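Local coordinates for protein putidaredoxin reductase (Pseudomonas putida, PDB 1Q1R) that probably uses its bound FAD to pass electrons from NADH to putidaredoxin, the iron-sulfur partner of the cytochrome P450cam monooxygenase, at residues L78-Q91 with I94-L108. Numbering follows the deposited sequence.
Sequences LGGTQVTAINRDRQ and ILSDGRALDYDRLVL. With FAD (flavin-adenine dinucleotide), chain C.
Backbone bonds between Gln82-Ala85 and Ile94-Ser96 run antiparallel, the outermost, Ser96 N to Gln82 O, lying just beyond the strands. Ile94 N meets Ala85 O at 2.7 Å in a nearly straight bond (174°). Ile94 O is gripped twice, by Thr84 N at 2.7 Å and by Thr84 OG1 at 3.1 Å, the hydroxyl coming from above the carbonyl plane; chi1 of 53° sets OG1 between the backbone N and carbonyl carbon of Thr84, within reach of that oxygen. A weak third bond comes from Ala85 N. Thr84 and Ala85 thus both face Ile94, a classic beta bulge.

This hairpin, 83-87 with 92-95, continues into strand 100-102 as the three-stranded antiparallel sheet that interrupts the FAD-binding Rossmann-type domain of the glutathione reductase fold, before the chain re-enters the parallel sheet at 105-108. Val83, on the outer strand, holds the adenine through its backbone: its N donates to FAD N1A at 2.9 Å and its O accepts from N6A.

Methyl groups pack on the side toward the parallel sheet: the Thr81 methyl, CG2, lies against both methyls of Leu95, and Leu95 CD2 also reaches Val83 CG2 at 3.8 Å. Further along, Ile86 meets Leu106 and Leu108 tip to tip, CG2 lying 3.7 Å from Leu106 CD2. Val93 packs on Val83 and Leu106, and Ile279 on Leu108 and Tyr103.

Tyr103 closes the far end. Its N bonds to Gln91 O, Gln91 CB makes a CH-pi contact over one ring face, 4.1 Å from the centroid, and Leu106 CB lies over the opposite face. Tyr103 OH donates to a water at 2.8 Å, which in turn donates to Arg88 O. A leucine in place of Tyr103 would probably leave Gln91 without the flat ring it packs on, and the water without its hydroxyl donor.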
# COMPACT_ATOMS: atom_id res chain seq x y z
N LEU A 78 4.52 -3.21 22.86
CA LEU A 78 3.39 -2.83 23.70
C LEU A 78 2.15 -2.71 22.82
O LEU A 78 1.86 -1.64 22.29
CB LEU A 78 3.69 -1.49 24.38
CG LEU A 78 3.14 -1.25 25.79
CD1 LEU A 78 3.44 0.19 26.20
CD2 LEU A 78 1.65 -1.52 25.83
N GLY A 79 1.43 -3.81 22.68
CA GLY A 79 0.23 -3.82 21.85
C GLY A 79 -1.03 -3.39 22.57
O GLY A 79 -1.02 -3.14 23.77
N GLY A 80 -2.13 -3.29 21.82
CA GLY A 80 -3.40 -2.89 22.38
C GLY A 80 -3.33 -1.56 23.11
O GLY A 80 -4.13 -1.29 24.00
N THR A 81 -2.37 -0.73 22.72
CA THR A 81 -2.18 0.56 23.38
C THR A 81 -2.18 1.72 22.39
O THR A 81 -1.36 1.76 21.47
CB THR A 81 -0.87 0.58 24.16
OG1 THR A 81 -0.85 -0.55 25.05
CG2 THR A 81 -0.74 1.85 24.98
N GLN A 82 -3.09 2.65 22.60
CA GLN A 82 -3.21 3.82 21.74
C GLN A 82 -2.46 5.02 22.29
O GLN A 82 -2.60 5.38 23.45
CB GLN A 82 -4.68 4.19 21.56
CG GLN A 82 -4.90 5.45 20.75
CD GLN A 82 -6.30 6.02 20.90
OE1 GLN A 82 -6.63 7.05 20.31
NE2 GLN A 82 -7.12 5.35 21.70
N VAL A 83 -1.64 5.64 21.44
CA VAL A 83 -0.91 6.84 21.82
C VAL A 83 -1.86 7.98 21.48
O VAL A 83 -2.25 8.14 20.32
CB VAL A 83 0.41 6.98 21.02
CG1 VAL A 83 1.07 8.31 21.35
CG2 VAL A 83 1.35 5.83 21.35
N THR A 84 -2.24 8.77 22.48
CA THR A 84 -3.18 9.86 22.27
C THR A 84 -2.56 11.24 22.06
O THR A 84 -3.22 12.13 21.53
CB THR A 84 -4.18 9.96 23.45
OG1 THR A 84 -3.46 10.03 24.68
CG2 THR A 84 -5.09 8.74 23.48
N ALA A 85 -1.31 11.41 22.46
CA ALA A 85 -0.68 12.71 22.29
C ALA A 85 0.83 12.67 22.44
O ALA A 85 1.39 11.75 23.04
CB ALA A 85 -1.27 13.72 23.28
N ILE A 86 1.48 13.68 21.89
CA ILE A 86 2.93 13.81 21.97
C ILE A 86 3.26 15.13 22.65
O ILE A 86 2.67 16.16 22.34
CB ILE A 86 3.58 13.83 20.57
CG1 ILE A 86 3.16 12.61 19.75
CG2 ILE A 86 5.10 13.87 20.71
CD1 ILE A 86 3.57 12.69 18.30
N ASN A 87 4.19 15.09 23.59
CA ASN A 87 4.62 16.29 24.29
C ASN A 87 6.08 16.51 23.93
O ASN A 87 6.99 16.01 24.59
CB ASN A 87 4.46 16.13 25.81
CG ASN A 87 3.10 16.58 26.29
OD1 ASN A 87 2.08 16.11 25.80
ND2 ASN A 87 3.08 17.50 27.25
N ARG A 88 6.27 17.25 22.85
CA ARG A 88 7.60 17.55 22.33
C ARG A 88 8.50 18.18 23.38
O ARG A 88 9.68 17.87 23.48
CB ARG A 88 7.45 18.47 21.12
CG ARG A 88 6.58 17.87 20.02
CD ARG A 88 6.14 18.91 19.01
NE ARG A 88 7.28 19.63 18.44
CZ ARG A 88 7.16 20.64 17.59
NH1 ARG A 88 5.95 21.04 17.21
NH2 ARG A 88 8.24 21.25 17.13
N ASP A 89 7.91 19.07 24.18
CA ASP A 89 8.64 19.76 25.24
C ASP A 89 9.31 18.79 26.22
O ASP A 89 10.53 18.79 26.36
CB ASP A 89 7.69 20.71 25.97
CG ASP A 89 6.43 20.01 26.46
OD1 ASP A 89 5.98 19.05 25.80
OD2 ASP A 89 5.89 20.44 27.50
N ARG A 90 8.52 17.95 26.89
CA ARG A 90 9.09 16.99 27.83
C ARG A 90 9.64 15.75 27.13
O ARG A 90 10.35 14.95 27.75
CB ARG A 90 8.04 16.54 28.86
CG ARG A 90 7.73 17.58 29.92
CD ARG A 90 6.44 18.33 29.62
NE ARG A 90 5.26 17.57 30.02
CZ ARG A 90 4.02 18.06 30.03
NH1 ARG A 90 3.80 19.32 29.66
NH2 ARG A 90 3.00 17.31 30.42
N GLN A 91 9.32 15.61 25.85
CA GLN A 91 9.77 14.47 25.06
C GLN A 91 9.11 13.20 25.60
O GLN A 91 9.78 12.29 26.07
CB GLN A 91 11.29 14.33 25.11
CG GLN A 91 12.03 15.31 24.21
CD GLN A 91 13.54 15.20 24.34
OE1 GLN A 91 14.11 14.10 24.26
NE2 GLN A 91 14.21 16.33 24.53
N ILE A 94 1.93 10.28 25.23
CA ILE A 94 0.89 9.96 26.20
C ILE A 94 -0.01 8.84 25.71
O ILE A 94 -0.54 8.89 24.61
CB ILE A 94 0.02 11.19 26.51
CG1 ILE A 94 0.90 12.38 26.90
CG2 ILE A 94 -0.97 10.85 27.63
CD1 ILE A 94 1.84 12.11 28.05
N LEU A 95 -0.18 7.82 26.55
CA LEU A 95 -1.02 6.68 26.22
C LEU A 95 -2.44 6.95 26.68
O LEU A 95 -2.67 7.80 27.54
CB LEU A 95 -0.47 5.42 26.90
CG LEU A 95 0.98 5.09 26.55
CD1 LEU A 95 1.39 3.77 27.18
CD2 LEU A 95 1.14 5.02 25.04
N SER A 96 -3.40 6.24 26.10
CA SER A 96 -4.81 6.43 26.45
C SER A 96 -5.10 6.19 27.93
O SER A 96 -6.06 6.73 28.46
CB SER A 96 -5.69 5.51 25.60
OG SER A 96 -5.31 4.16 25.75
N ASP A 97 -4.26 5.40 28.59
CA ASP A 97 -4.44 5.10 30.01
C ASP A 97 -3.84 6.19 30.89
O ASP A 97 -3.85 6.09 32.11
CB ASP A 97 -3.78 3.76 30.35
CG ASP A 97 -2.27 3.85 30.42
OD1 ASP A 97 -1.67 4.51 29.54
OD2 ASP A 97 -1.66 3.25 31.34
N GLY A 98 -3.32 7.24 30.26
CA GLY A 98 -2.73 8.33 31.01
C GLY A 98 -1.23 8.18 31.19
O GLY A 98 -0.55 9.14 31.56
N ARG A 99 -0.72 6.98 30.94
CA ARG A 99 0.71 6.71 31.07
C ARG A 99 1.51 7.49 30.02
O ARG A 99 1.02 7.76 28.93
CB ARG A 99 0.97 5.21 30.91
CG ARG A 99 2.42 4.80 31.05
CD ARG A 99 2.58 3.30 30.86
NE ARG A 99 3.98 2.88 30.91
CZ ARG A 99 4.39 1.64 30.70
NH1 ARG A 99 3.52 0.67 30.43
NH2 ARG A 99 5.69 1.35 30.76
N ALA A 100 2.74 7.85 30.38
CA ALA A 100 3.61 8.60 29.47
C ALA A 100 4.96 7.91 29.31
O ALA A 100 5.55 7.44 30.29
CB ALA A 100 3.80 10.02 29.99
N LEU A 101 5.45 7.85 28.08
CA LEU A 101 6.73 7.22 27.80
C LEU A 101 7.72 8.27 27.32
O LEU A 101 7.41 9.06 26.43
CB LEU A 101 6.57 6.15 26.72
CG LEU A 101 5.59 5.00 26.98
CD1 LEU A 101 5.55 4.08 25.76
CD2 LEU A 101 6.01 4.23 28.22
N ASP A 102 8.91 8.27 27.92
CA ASP A 102 9.94 9.23 27.55
C ASP A 102 10.70 8.76 26.31
O ASP A 102 10.89 7.55 26.11
CB ASP A 102 10.94 9.44 28.69
CG ASP A 102 10.28 9.94 29.96
OD1 ASP A 102 9.45 10.87 29.87
OD2 ASP A 102 10.60 9.42 31.05
N TYR A 103 11.13 9.71 25.49
CA TYR A 103 11.86 9.37 24.28
C TYR A 103 12.97 10.36 23.97
O TYR A 103 12.88 11.54 24.32
CB TYR A 103 10.89 9.30 23.08
CG TYR A 103 10.30 10.63 22.66
CD1 TYR A 103 11.05 11.56 21.92
CD2 TYR A 103 8.98 10.96 22.98
CE1 TYR A 103 10.49 12.78 21.52
CE2 TYR A 103 8.42 12.18 22.58
CZ TYR A 103 9.18 13.08 21.85
OH TYR A 103 8.63 14.28 21.46
N ASP A 104 14.01 9.87 23.32
CA ASP A 104 15.13 10.70 22.91
C ASP A 104 14.93 10.83 21.40
O ASP A 104 15.23 11.86 20.80
CB ASP A 104 16.46 10.02 23.21
CG ASP A 104 16.75 9.94 24.70
OD1 ASP A 104 16.77 11.01 25.35
OD2 ASP A 104 16.95 8.82 25.22
N ARG A 105 14.38 9.76 20.82
CA ARG A 105 14.08 9.67 19.40
C ARG A 105 12.68 9.07 19.24
O ARG A 105 12.40 8.01 19.77
CB ARG A 105 15.11 8.79 18.68
CG ARG A 105 16.32 9.54 18.14
CD ARG A 105 17.02 10.32 19.23
NE ARG A 105 17.56 11.58 18.73
CZ ARG A 105 18.69 11.70 18.05
NH1 ARG A 105 19.43 10.63 17.79
NH2 ARG A 105 19.09 12.90 17.63
N LEU A 106 11.82 9.77 18.51
CA LEU A 106 10.46 9.31 18.29
C LEU A 106 10.21 9.03 16.80
O LEU A 106 10.56 9.83 15.94
CB LEU A 106 9.46 10.35 18.80
CG LEU A 106 7.97 10.02 18.69
CD1 LEU A 106 7.66 8.74 19.45
CD2 LEU A 106 7.15 11.19 19.23
N VAL A 107 9.61 7.87 16.52
CA VAL A 107 9.31 7.48 15.14
C VAL A 107 7.81 7.24 15.00
O VAL A 107 7.24 6.40 15.69
CB VAL A 107 10.05 6.19 14.74
CG1 VAL A 107 9.65 5.77 13.33
CG2 VAL A 107 11.56 6.41 14.83
N LEU A 108 7.18 8.00 14.11
CA LEU A 108 5.76 7.85 13.86
C LEU A 108 5.52 6.97 12.64
O LEU A 108 5.67 7.41 11.49
CB LEU A 108 5.12 9.23 13.67
CG LEU A 108 5.31 10.20 14.85
CD1 LEU A 108 4.57 11.49 14.58
CD2 LEU A 108 4.81 9.56 16.15
PA FAD C . 0.07 0.25 8.86
O1A FAD C . -1.26 0.90 8.79
O2A FAD C . 0.21 -1.13 8.35
O5B FAD C . 0.60 0.28 10.37
C5B FAD C . 0.36 1.39 11.23
C4B FAD C . -0.06 0.86 12.62
O4B FAD C . 0.07 1.93 13.62
C3B FAD C . -1.54 0.45 12.62
O3B FAD C . -1.70 -0.71 13.45
C2B FAD C . -2.22 1.63 13.28
O2B FAD C . -3.42 1.21 13.92
C1B FAD C . -1.19 2.02 14.32
N9A FAD C . -1.42 3.36 14.93
C8A FAD C . -1.77 4.49 14.29
N7A FAD C . -1.90 5.48 15.18
C5A FAD C . -1.62 4.98 16.38
C6A FAD C . -1.59 5.52 17.67
N6A FAD C . -1.90 6.80 17.87
N1A FAD C . -1.26 4.73 18.72
C2A FAD C . -0.96 3.43 18.53
N3A FAD C . -0.99 2.90 17.30
C4A FAD C . -1.31 3.64 16.22
N1 FAD C . 1.82 -3.21 -0.67
C2 FAD C . 2.62 -3.74 -1.68
O2 FAD C . 3.71 -3.23 -1.94
N3 FAD C . 2.19 -4.88 -2.38
C4 FAD C . 0.95 -5.48 -2.06
O4 FAD C . 0.60 -6.50 -2.65
C4X FAD C . 0.14 -4.94 -1.05
N5 FAD C . -1.03 -5.54 -0.69
C5X FAD C . -1.81 -5.08 0.34
C6 FAD C . -3.00 -5.75 0.69
C7 FAD C . -3.78 -5.28 1.77
C7M FAD C . -5.10 -6.01 2.11
C8 FAD C . -3.37 -4.15 2.51
C8M FAD C . -4.18 -3.63 3.70
C9 FAD C . -2.18 -3.48 2.16
C9A FAD C . -1.40 -3.94 1.07
N10 FAD C . -0.19 -3.29 0.71
C10 FAD C . 0.59 -3.80 -0.35
C1' FAD C . 0.26 -2.07 1.44
C2' FAD C . 1.37 -2.41 2.44
O2' FAD C . 0.97 -3.54 3.22
C3' FAD C . 1.67 -1.22 3.36
O3' FAD C . 1.97 -0.07 2.56
C4' FAD C . 2.86 -1.53 4.28
O4' FAD C . 2.56 -2.68 5.08
C5' FAD C . 3.20 -0.35 5.22
O5' FAD C . 2.20 -0.17 6.24
P FAD C . 2.53 0.81 7.48
O1P FAD C . 3.28 0.04 8.49
O2P FAD C . 3.17 2.03 6.94
O3P FAD C . 1.07 1.24 8.05
O HOH W 1 10.38 16.33 20.77